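Local coordinates for RsbT co-antagonist protein RsbRA (Bacillus subtilis, PDB 2BNL) that regulates sigma-B positively and negatively in the general stress response, stimulating RsbT kinase activity toward RsbS in vitro, and is a component of the stressosome, at residues 17-22 against 41-46; 26-31 against 92-97; 47-52 against 118-123. All blocks are in the same frame, centred on the assembly; numbering follows the deposited sequence.

Interaction 1: 17-22 against 41-46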
loop_
_atom_site.group_PDB
_atom_site.type_symbol
_atom_site.label_atom_id
_atom_site.label_comp_id
_atom_site.label_asym_id
_atom_site.label_seq_id
_atom_site.Cartn_x
_atom_site.Cartn_y
_atom_site.Cartn_z
ATOM N N GLU A 17 -0.586 -10.335 -21.452
ATOM C CA GLU A 17 0.307 -9.190 -21.400
ATOM C C GLU A 17 0.645 -8.806 -19.959
ATOM O O GLU A 17 1.789 -8.501 -19.606
ATOM C CB GLU A 17 -0.307 -7.918 -22.018
ATOM C CG GLU A 17 -0.291 -7.827 -23.504
ATOM C CD GLU A 17 -0.245 -6.286 -24.074
ATOM O OE1 GLU A 17 -0.351 -5.259 -23.271
ATOM O OE2 GLU A 17 -0.076 -6.140 -25.366
ATOM N N LEU A 18 -0.390 -8.733 -19.105
ATOM C CA LEU A 18 -0.154 -8.370 -17.729
ATOM C C LEU A 18 0.684 -9.388 -16.972
ATOM O O LEU A 18 1.488 -9.028 -16.191
ATOM C CB LEU A 18 -1.484 -8.090 -17.020
ATOM C CG LEU A 18 -2.218 -6.868 -17.562
ATOM C CD1 LEU A 18 -3.668 -6.622 -16.885
ATOM C CD2 LEU A 18 -1.367 -5.597 -17.276
ATOM N N LEU A 19 0.473 -10.647 -17.225
ATOM C CA LEU A 19 1.169 -11.708 -16.600
ATOM C C LEU A 19 2.699 -11.492 -16.894
ATOM O O LEU A 19 3.508 -11.662 -16.008
ATOM C CB LEU A 19 0.636 -13.080 -17.013
ATOM C CG LEU A 19 1.470 -14.423 -16.763
ATOM C CD1 LEU A 19 1.672 -15.004 -15.311
ATOM C CD2 LEU A 19 0.999 -15.602 -17.549
ATOM N N GLN A 20 3.007 -11.229 -18.165
ATOM C CA GLN A 20 4.411 -11.010 -18.575
ATOM C C GLN A 20 4.977 -9.761 -17.908
ATOM O O GLN A 20 6.073 -9.761 -17.409
ATOM C CB GLN A 20 4.459 -10.935 -20.124
ATOM C CG GLN A 20 5.857 -10.512 -20.722
ATOM C CD GLN A 20 7.002 -11.502 -20.399
ATOM O OE1 GLN A 20 6.769 -12.585 -19.781
ATOM N NE2 GLN A 20 8.290 -11.125 -20.823
ATOM N N LEU A 21 4.214 -8.679 -17.917
ATOM C CA LEU A 21 4.636 -7.445 -17.299
ATOM C C LEU A 21 4.973 -7.603 -15.783
ATOM O O LEU A 21 5.981 -7.128 -15.311
ATOM C CB LEU A 21 3.502 -6.431 -17.478
ATOM C CG LEU A 21 3.774 -5.020 -17.070
ATOM C CD1 LEU A 21 4.752 -4.354 -18.096
ATOM C CD2 LEU A 21 2.476 -4.221 -17.020
ATOM N N TRP A 22 4.057 -8.218 -15.065
ATOM C CA TRP A 22 4.194 -8.467 -13.658
ATOM C C TRP A 22 5.260 -9.485 -13.321
ATOM O O TRP A 22 5.945 -9.319 -12.347
ATOM C CB TRP A 22 2.815 -8.783 -13.042
ATOM C CG TRP A 22 1.957 -7.616 -13.115
ATOM C CD1 TRP A 22 2.326 -6.354 -13.384
ATOM C CD2 TRP A 22 0.520 -7.595 -12.998
ATOM N NE1 TRP A 22 1.220 -5.533 -13.377
ATOM C CE2 TRP A 22 0.114 -6.275 -13.122
ATOM C CE3 TRP A 22 -0.447 -8.585 -12.791
ATOM C CZ2 TRP A 22 -1.234 -5.891 -13.060
ATOM C CZ3 TRP A 22 -1.770 -8.187 -12.728
ATOM C CH2 TRP A 22 -2.126 -6.865 -12.858
ATOM N N VAL A 41 8.447 -19.598 -10.649
ATOM C CA VAL A 41 7.950 -19.205 -9.356
ATOM C C VAL A 41 7.334 -17.821 -9.489
ATOM O O VAL A 41 6.214 -17.580 -9.039
ATOM C CB VAL A 41 9.033 -19.257 -8.262
ATOM C CG1 VAL A 41 8.646 -18.554 -7.096
ATOM C CG2 VAL A 41 9.263 -20.717 -7.887
ATOM N N TYR A 42 8.025 -16.928 -10.176
ATOM C CA TYR A 42 7.475 -15.535 -10.281
ATOM C C TYR A 42 6.279 -15.478 -11.186
ATOM O O TYR A 42 5.261 -14.754 -10.856
ATOM C CB TYR A 42 8.598 -14.559 -10.686
ATOM C CG TYR A 42 9.761 -14.469 -9.717
ATOM C CD1 TYR A 42 9.571 -14.144 -8.387
ATOM C CD2 TYR A 42 11.070 -14.697 -10.115
ATOM C CE1 TYR A 42 10.612 -14.026 -7.461
ATOM C CE2 TYR A 42 12.103 -14.590 -9.176
ATOM C CZ TYR A 42 11.858 -14.264 -7.865
ATOM O OH TYR A 42 12.897 -14.205 -6.969
ATOM N N GLU A 43 6.315 -16.248 -12.287
ATOM C CA GLU A 43 5.133 -16.367 -13.128
ATOM C C GLU A 43 3.882 -16.873 -12.357
ATOM O O GLU A 43 2.807 -16.375 -12.518
ATOM C CB GLU A 43 5.436 -17.218 -14.370
ATOM C CG GLU A 43 4.254 -17.377 -15.286
ATOM C CD GLU A 43 4.480 -18.364 -16.442
ATOM O OE1 GLU A 43 5.558 -18.261 -17.049
ATOM O OE2 GLU A 43 3.622 -19.294 -16.655
ATOM N N ASN A 44 4.086 -17.855 -11.528
ATOM C CA ASN A 44 3.028 -18.452 -10.758
ATOM C C ASN A 44 2.446 -17.468 -9.741
ATOM O O ASN A 44 1.272 -17.471 -9.469
ATOM C CB ASN A 44 3.501 -19.723 -10.067
ATOM C CG ASN A 44 3.618 -20.898 -10.976
ATOM O OD1 ASN A 44 3.422 -20.835 -12.180
ATOM N ND2 ASN A 44 4.053 -21.982 -10.403
ATOM N N ILE A 45 3.301 -16.664 -9.155
ATOM C CA ILE A 45 2.826 -15.531 -8.342
ATOM C C ILE A 45 1.975 -14.511 -9.096
ATOM O O ILE A 45 0.899 -14.147 -8.609
ATOM C CB ILE A 45 4.008 -14.763 -7.663
ATOM C CG1 ILE A 45 4.678 -15.653 -6.630
ATOM C CG2 ILE A 45 3.497 -13.461 -7.071
ATOM C CD1 ILE A 45 6.030 -15.213 -6.274
ATOM N N SER A 46 2.424 -14.097 -10.285
ATOM C CA SER A 46 1.657 -13.186 -11.113
ATOM C C SER A 46 0.344 -13.788 -11.502
ATOM O O SER A 46 -0.634 -13.068 -11.541
ATOM C CB SER A 46 2.450 -12.790 -12.329
ATOM O OG SER A 46 3.713 -12.386 -11.810
#
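Leu-19 leans against the backbone of helix 39-54 with one methyl: its CD1 sits 3.3 Å from the carbonyl O of Glu-43 and 3.5 Å from CG of the same residue, and it touches CB of Ser-46 at 3.8 Å. The leucine side chain lies at a slant to that of Glu-43, with CD1 against CG. CG of Leu-19 lies trans to the backbone N (chi1 164°), which brings CD1 across toward helix 39-54 although the CB itself starts out neither toward nor away from it. Ser-46 does the rest. Its CB points at helix 15-30, and OG of Ser-46 comes to 3.6 Å from C of Trp-22, a van der Waals contact against the peptide. With only a hydroxymethyl group between them the backbones can close in, and the CA atoms of Leu-19 and Ser-46 are 5.7 Å apart.

That hydroxyl is turned back on its own helix, where OG of Ser-46 donates to the carbonyl O of Tyr-42 at 3.0 Å; the same oxygen also takes the backbone N-H of Ser-46, so two bonds from one residue grip it. A weak bond to Thr-23 OG1 gives the serine a further polar link to helix 15-30. One layer deeper, the Trp-22 ring stacks with Phe-91 and packs on Ile-50 and Leu-53, while Leu-19 extends the seam to Lys-47 and Ile-50.

The two short segments run with their axes 8.9 Å apart at closest approach and their N-to-C directions 130° apart, steeply crossed and closer to antiparallel than to parallel. This crossing, with a serine at the nearest CA pair, joins helices 15-30 and 39-54 of the all-helical, globin-related N-terminal domain of RsbRA.

Interaction 2: 26-31 against 92-97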
loop_
_atom_site.group_PDB
_atom_site.type_symbol
_atom_site.label_atom_id
_atom_site.label_comp_id
_atom_site.label_asym_id
_atom_site.label_seq_id
_atom_site.Cartn_x
_atom_site.Cartn_y
_atom_site.Cartn_z
ATOM N N LEU A 26 8.627 -8.663 -11.016
ATOM C CA LEU A 26 9.132 -9.498 -9.931
ATOM C C LEU A 26 10.571 -9.856 -10.132
ATOM O O LEU A 26 11.379 -9.762 -9.231
ATOM C CB LEU A 26 8.305 -10.775 -9.760
ATOM C CG LEU A 26 6.887 -10.559 -9.240
ATOM C CD1 LEU A 26 6.090 -11.762 -9.364
ATOM C CD2 LEU A 26 6.845 -10.096 -7.736
ATOM N N LYS A 27 10.890 -10.227 -11.347
ATOM C CA LYS A 27 12.226 -10.613 -11.657
ATOM C C LYS A 27 13.191 -9.461 -11.461
ATOM O O LYS A 27 14.261 -9.615 -10.877
ATOM C CB LYS A 27 12.250 -11.147 -13.069
ATOM C CG LYS A 27 11.617 -12.531 -13.207
ATOM C CD LYS A 27 11.512 -12.941 -14.715
ATOM C CE LYS A 27 12.822 -12.907 -15.355
ATOM N NZ LYS A 27 12.884 -13.644 -16.670
ATOM N N GLU A 28 12.802 -8.285 -11.950
ATOM C CA GLU A 28 13.627 -7.058 -11.805
ATOM C C GLU A 28 13.870 -6.771 -10.352
ATOM O O GLU A 28 14.971 -6.488 -9.927
ATOM C CB GLU A 28 12.892 -5.879 -12.481
ATOM C CG GLU A 28 13.563 -4.568 -12.437
ATOM C CD GLU A 28 12.666 -3.413 -12.989
ATOM O OE1 GLU A 28 11.733 -3.640 -13.842
ATOM O OE2 GLU A 28 12.842 -2.299 -12.480
ATOM N N LEU A 29 12.823 -6.868 -9.566
ATOM C CA LEU A 29 12.967 -6.612 -8.163
ATOM C C LEU A 29 13.800 -7.647 -7.444
ATOM O O LEU A 29 14.567 -7.283 -6.489
ATOM C CB LEU A 29 11.593 -6.459 -7.489
ATOM C CG LEU A 29 10.779 -5.250 -7.876
ATOM C CD1 LEU A 29 9.331 -5.414 -7.348
ATOM C CD2 LEU A 29 11.418 -4.019 -7.357
ATOM N N SER A 30 13.682 -8.908 -7.874
ATOM C CA SER A 30 14.441 -9.990 -7.195
ATOM C C SER A 30 15.974 -9.821 -7.320
ATOM O O SER A 30 16.717 -10.300 -6.499
ATOM C CB SER A 30 14.035 -11.396 -7.686
ATOM O OG SER A 30 14.458 -11.664 -9.007
ATOM N N GLU A 31 16.382 -9.171 -8.398
ATOM C CA GLU A 31 17.787 -8.869 -8.661
ATOM C C GLU A 31 18.439 -8.013 -7.625
ATOM O O GLU A 31 19.644 -8.062 -7.482
ATOM C CB GLU A 31 17.929 -8.266 -10.035
ATOM C CG GLU A 31 17.708 -9.256 -11.128
ATOM C CD GLU A 31 18.829 -10.386 -11.213
ATOM O OE1 GLU A 31 19.973 -10.323 -10.595
ATOM O OE2 GLU A 31 18.565 -11.341 -11.962
ATOM N N TRP A 92 0.451 -2.074 -10.090
ATOM C CA TRP A 92 -0.650 -1.179 -10.496
ATOM C C TRP A 92 -0.098 -0.007 -11.340
ATOM O O TRP A 92 -0.770 0.489 -12.267
ATOM C CB TRP A 92 -1.617 -0.809 -9.343
ATOM C CG TRP A 92 -1.137 0.182 -8.347
ATOM C CD1 TRP A 92 -0.568 -0.065 -7.093
ATOM C CD2 TRP A 92 -1.060 1.587 -8.532
ATOM N NE1 TRP A 92 -0.179 1.105 -6.523
ATOM C CE2 TRP A 92 -0.452 2.134 -7.383
ATOM C CE3 TRP A 92 -1.453 2.450 -9.563
ATOM C CZ2 TRP A 92 -0.209 3.522 -7.247
ATOM C CZ3 TRP A 92 -1.152 3.831 -9.454
ATOM C CH2 TRP A 92 -0.621 4.349 -8.269
ATOM N N LYS A 93 1.119 0.412 -11.019
ATOM C CA LYS A 93 1.735 1.527 -11.688
ATOM C C LYS A 93 2.102 1.210 -13.112
ATOM O O LYS A 93 1.955 2.078 -14.036
ATOM C CB LYS A 93 2.972 1.988 -10.905
ATOM C CG LYS A 93 2.577 2.582 -9.592
ATOM C CD LYS A 93 3.875 3.048 -8.931
ATOM C CE LYS A 93 3.801 3.022 -7.456
ATOM N NZ LYS A 93 5.224 3.342 -7.058
ATOM N N ARG A 94 2.507 -0.051 -13.304
ATOM C CA ARG A 94 2.761 -0.532 -14.591
ATOM C C ARG A 94 1.527 -0.756 -15.435
ATOM O O ARG A 94 1.552 -0.512 -16.623
ATOM C CB ARG A 94 3.680 -1.735 -14.513
ATOM C CG ARG A 94 5.111 -1.240 -14.125
ATOM C CD ARG A 94 6.202 -2.304 -14.133
ATOM N NE ARG A 94 7.342 -1.857 -13.287
ATOM C CZ ARG A 94 8.585 -2.359 -13.319
ATOM N NH1 ARG A 94 8.926 -3.302 -14.197
ATOM N NH2 ARG A 94 9.501 -1.881 -12.508
ATOM N N LEU A 95 0.437 -1.151 -14.801
ATOM C CA LEU A 95 -0.851 -1.258 -15.450
ATOM C C LEU A 95 -1.349 0.162 -15.823
ATOM O O LEU A 95 -1.890 0.401 -16.925
ATOM C CB LEU A 95 -1.825 -1.994 -14.511
ATOM C CG LEU A 95 -3.297 -1.790 -14.918
ATOM C CD1 LEU A 95 -3.472 -2.638 -16.156
ATOM C CD2 LEU A 95 -4.287 -2.185 -13.901
ATOM N N TYR A 96 -1.144 1.130 -14.919
ATOM C CA TYR A 96 -1.429 2.490 -15.252
ATOM C C TYR A 96 -0.765 2.955 -16.572
ATOM O O TYR A 96 -1.414 3.485 -17.458
ATOM C CB TYR A 96 -1.103 3.448 -14.096
ATOM C CG TYR A 96 -1.075 4.872 -14.562
ATOM C CD1 TYR A 96 -2.278 5.597 -14.764
ATOM C CD2 TYR A 96 0.132 5.495 -14.847
ATOM C CE1 TYR A 96 -2.251 6.877 -15.190
ATOM C CE2 TYR A 96 0.154 6.806 -15.305
ATOM C CZ TYR A 96 -1.049 7.478 -15.440
ATOM O OH TYR A 96 -1.012 8.760 -15.830
ATOM N N THR A 97 0.511 2.738 -16.699
ATOM C CA THR A 97 1.269 3.150 -17.932
ATOM C C THR A 97 0.601 2.496 -19.177
ATOM O O THR A 97 0.333 3.190 -20.151
ATOM C CB THR A 97 2.704 2.721 -17.778
ATOM O OG1 THR A 97 3.259 3.322 -16.607
ATOM C CG2 THR A 97 3.598 3.130 -18.981
#
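Glu-28 and Arg-94 bridge two helices at a point where the segments are far apart, with 13.0 Å between the CA of Glu-28 and the CA of Arg-94. Both CB atoms point at the opposite helix and both chains are stretched out; a first torsion of 180° sends the Glu-28 carboxylate well clear of its own helix. Arg-94 arrives end-on, and NH1 and NH2 both close on the same oxygen. NH1 donates to OE1 of Glu-28 at 2.8 Å with an N-H...O angle of 155°, while the bond from NH2 to OE1, at 3.1 Å, is more bent. A third, weak bond runs from NH2 to OE2 of Glu-28 at 3.4 Å.

OE1 lies nearly in the guanidinium plane, at its edge, yet the two flat groups are turned 38° against each other. Relative to the carboxylate, both nitrogens come in from one face of its plane, NH1 on the syn side. Both stronger bonds go to OE1, so it is not the flat pairing in which each nitrogen takes its own oxygen.

In the globin fold of this domain the bridge ties helix 15-30 to helix 81-100 at the surface, near apolar contacts of the same two helices, Leu-29 on Phe-83 and Ala-87, and Leu-26 on Ala-87 and Phe-91. The shaft of Arg-94 rests on Leu-21 and Thr-25. Its NE forms a second salt bridge, to OE1 of Glu-90 one turn back, so carboxylates on both helices hold the guanidinium and probably limit its rotation. The neighbouring Lys-93 points elsewhere, to a salt bridge with Asp-117 of the second subunit, and Tyr-96 meets the ring of Trp-114 of that subunit.

Interaction 3: 47-52 against 118-123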
loop_
_atom_site.group_PDB
_atom_site.type_symbol
_atom_site.label_atom_id
_atom_site.label_comp_id
_atom_site.label_asym_id
_atom_site.label_seq_id
_atom_site.Cartn_x
_atom_site.Cartn_y
_atom_site.Cartn_z
ATOM N N LYS A 47 0.343 -15.073 -11.849
ATOM C CA LYS A 47 -0.882 -15.748 -12.245
ATOM C C LYS A 47 -1.865 -15.870 -11.063
ATOM O O LYS A 47 -3.061 -15.675 -11.274
ATOM C CB LYS A 47 -0.580 -17.118 -12.952
ATOM C CG LYS A 47 -1.837 -17.963 -13.201
ATOM C CD LYS A 47 -2.826 -17.308 -14.109
ATOM C CE LYS A 47 -4.007 -18.340 -14.603
ATOM N NZ LYS A 47 -5.255 -17.593 -14.855
ATOM N N GLU A 48 -1.378 -16.209 -9.902
ATOM C CA GLU A 48 -2.220 -16.339 -8.669
ATOM C C GLU A 48 -2.790 -14.968 -8.381
ATOM O O GLU A 48 -3.921 -14.821 -7.959
ATOM C CB GLU A 48 -1.409 -16.686 -7.439
ATOM C CG GLU A 48 -1.394 -18.123 -6.917
ATOM C CD GLU A 48 -0.608 -18.287 -5.574
ATOM O OE1 GLU A 48 -1.304 -18.582 -4.543
ATOM O OE2 GLU A 48 0.695 -18.150 -5.557
ATOM N N TYR A 49 -1.986 -13.936 -8.527
ATOM C CA TYR A 49 -2.517 -12.519 -8.320
ATOM C C TYR A 49 -3.574 -12.077 -9.307
ATOM O O TYR A 49 -4.629 -11.551 -8.927
ATOM C CB TYR A 49 -1.374 -11.559 -8.416
ATOM C CG TYR A 49 -1.690 -10.164 -8.044
ATOM C CD1 TYR A 49 -2.021 -9.822 -6.734
ATOM C CD2 TYR A 49 -1.623 -9.165 -8.963
ATOM C CE1 TYR A 49 -2.262 -8.504 -6.349
ATOM C CE2 TYR A 49 -1.890 -7.813 -8.572
ATOM C CZ TYR A 49 -2.197 -7.510 -7.259
ATOM O OH TYR A 49 -2.375 -6.192 -6.920
ATOM N N ILE A 50 -3.316 -12.313 -10.600
ATOM C CA ILE A 50 -4.340 -12.004 -11.582
ATOM C C ILE A 50 -5.695 -12.757 -11.274
ATOM O O ILE A 50 -6.762 -12.190 -11.476
ATOM C CB ILE A 50 -3.899 -12.301 -13.066
ATOM C CG1 ILE A 50 -2.710 -11.451 -13.474
ATOM C CG2 ILE A 50 -4.926 -11.788 -14.169
ATOM C CD1 ILE A 50 -1.774 -11.968 -14.761
ATOM N N ASP A 51 -5.605 -14.014 -10.890
ATOM C CA ASP A 51 -6.768 -14.844 -10.572
ATOM C C ASP A 51 -7.548 -14.222 -9.391
ATOM O O ASP A 51 -8.747 -14.208 -9.437
ATOM C CB ASP A 51 -6.382 -16.248 -10.161
ATOM C CG ASP A 51 -6.039 -17.153 -11.339
ATOM O OD1 ASP A 51 -6.080 -16.717 -12.495
ATOM O OD2 ASP A 51 -5.737 -18.314 -11.039
ATOM N N ILE A 52 -6.836 -13.681 -8.415
ATOM C CA ILE A 52 -7.430 -12.825 -7.347
ATOM C C ILE A 52 -8.178 -11.608 -7.871
ATOM O O ILE A 52 -9.343 -11.376 -7.501
ATOM C CB ILE A 52 -6.426 -12.430 -6.256
ATOM C CG1 ILE A 52 -5.983 -13.673 -5.454
ATOM C CG2 ILE A 52 -6.965 -11.310 -5.390
ATOM C CD1 ILE A 52 -4.577 -13.577 -4.836
ATOM N N ARG A 118 -9.040 2.405 -6.582
ATOM C CA ARG A 118 -10.302 1.887 -6.053
ATOM C C ARG A 118 -10.402 0.342 -6.128
ATOM O O ARG A 118 -10.915 -0.337 -5.242
ATOM C CB ARG A 118 -11.404 2.488 -6.817
ATOM C CG ARG A 118 -12.559 2.687 -6.020
ATOM C CD ARG A 118 -13.791 2.994 -6.843
ATOM N NE ARG A 118 -14.929 2.437 -6.062
ATOM C CZ ARG A 118 -15.517 1.256 -6.253
ATOM N NH1 ARG A 118 -15.176 0.476 -7.236
ATOM N NH2 ARG A 118 -16.500 0.877 -5.439
ATOM N N PHE A 119 -9.989 -0.186 -7.258
ATOM C CA PHE A 119 -9.993 -1.640 -7.484
ATOM C C PHE A 119 -8.931 -2.392 -6.679
ATOM O O PHE A 119 -9.222 -3.379 -6.029
ATOM C CB PHE A 119 -9.908 -1.894 -8.958
ATOM C CG PHE A 119 -9.886 -3.319 -9.325
ATOM C CD1 PHE A 119 -10.984 -4.096 -9.153
ATOM C CD2 PHE A 119 -8.675 -3.928 -9.706
ATOM C CE1 PHE A 119 -10.960 -5.504 -9.519
ATOM C CE2 PHE A 119 -8.617 -5.261 -9.991
ATOM C CZ PHE A 119 -9.758 -6.061 -9.942
ATOM N N PHE A 120 -7.671 -1.933 -6.736
ATOM C CA PHE A 120 -6.545 -2.644 -6.197
ATOM C C PHE A 120 -6.324 -2.449 -4.717
ATOM O O PHE A 120 -5.910 -3.382 -4.046
ATOM C CB PHE A 120 -5.273 -2.128 -6.929
ATOM C CG PHE A 120 -5.040 -2.800 -8.231
ATOM C CD1 PHE A 120 -4.440 -4.047 -8.292
ATOM C CD2 PHE A 120 -5.512 -2.243 -9.434
ATOM C CE1 PHE A 120 -4.186 -4.639 -9.586
ATOM C CE2 PHE A 120 -5.249 -2.911 -10.668
ATOM C CZ PHE A 120 -4.629 -4.093 -10.701
ATOM N N SER A 121 -6.592 -1.230 -4.203
ATOM C CA SER A 121 -6.229 -0.889 -2.824
ATOM C C SER A 121 -6.786 -1.908 -1.777
ATOM O O SER A 121 -6.030 -2.501 -1.071
ATOM C CB SER A 121 -6.645 0.578 -2.414
ATOM O OG SER A 121 -6.036 0.879 -1.189
ATOM N N PRO A 122 -8.094 -2.184 -1.791
ATOM C CA PRO A 122 -8.614 -3.210 -0.815
ATOM C C PRO A 122 -8.082 -4.673 -0.977
ATOM O O PRO A 122 -7.957 -5.428 -0.020
ATOM C CB PRO A 122 -10.138 -3.131 -1.023
ATOM C CG PRO A 122 -10.358 -2.536 -2.378
ATOM C CD PRO A 122 -9.141 -1.656 -2.696
ATOM N N ILE A 123 -7.802 -5.051 -2.217
ATOM C CA ILE A 123 -7.150 -6.338 -2.492
ATOM C C ILE A 123 -5.771 -6.394 -1.907
ATOM O O ILE A 123 -5.416 -7.285 -1.129
ATOM C CB ILE A 123 -7.042 -6.592 -3.990
ATOM C CG1 ILE A 123 -8.395 -6.631 -4.625
ATOM C CG2 ILE A 123 -6.257 -7.838 -4.279
ATOM C CD1 ILE A 123 -8.452 -6.576 -6.255
#
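In the buried centre of the globin-like helical bundle, Tyr-49 and Ile-52 of helix 39-54 face Phe-120 and Ile-123 of helix 109-135. The tyrosine comes in with its phenol end: OH lies in the plane of the Phe-120 ring, at its edge, 3.3 Å from CD1. The phenol is set roughly perpendicular to the phenylalanine side chain, and CE2 of Tyr-49 also touches CE1 of Phe-120 at 4.0 Å. Tyr-49 reaches over to the far helix, where its hydroxyl finds its polar partner in OD1 of Asn-124, so it is satisfied within the core. Phe-91 meets the tyrosine ring edge-to-face.

A turn further along, Ile-52 and Ile-123 lie side by side, running opposite ways, and meet through their CG2 methyls at 3.7 Å. Phe-119 backs Phe-120, its CD2 standing 3.6 Å above one face of that ring, toward the rim.

Helix 109-135 kinks at Pro-122, whose nitrogen has no hydrogen to give to the turn before. Through these aromatic and branched aliphatic side chains the contact joins helices 39-54 and 109-135, distant in sequence, in the core of the globin-related domain.

In the fold
Interactions 1 and 2 share helix 15-30, and interactions 1 and 3 share helix 39-54, so interaction 1 shares a helix with each of the others; its centre lies about 10 Å from that of interaction 2 and about 13 Å from that of interaction 3. CZ3 of Trp-22 reaches CG1 of Ile-50 at 3.5 Å, joining 17-22 to 47-52. CD2 of Leu-95 reaches CE2 of Phe-120, also at 3.5 Å, joining 92-97 to 118-123. The contacts go from the surface (interaction 2) through a partly buried one (interaction 1) to a buried one (interaction 3), with Phe-91 a common neighbour of Leu-26, Trp-22 and Tyr-49. Interactions 2 and 3 both border the second subunit.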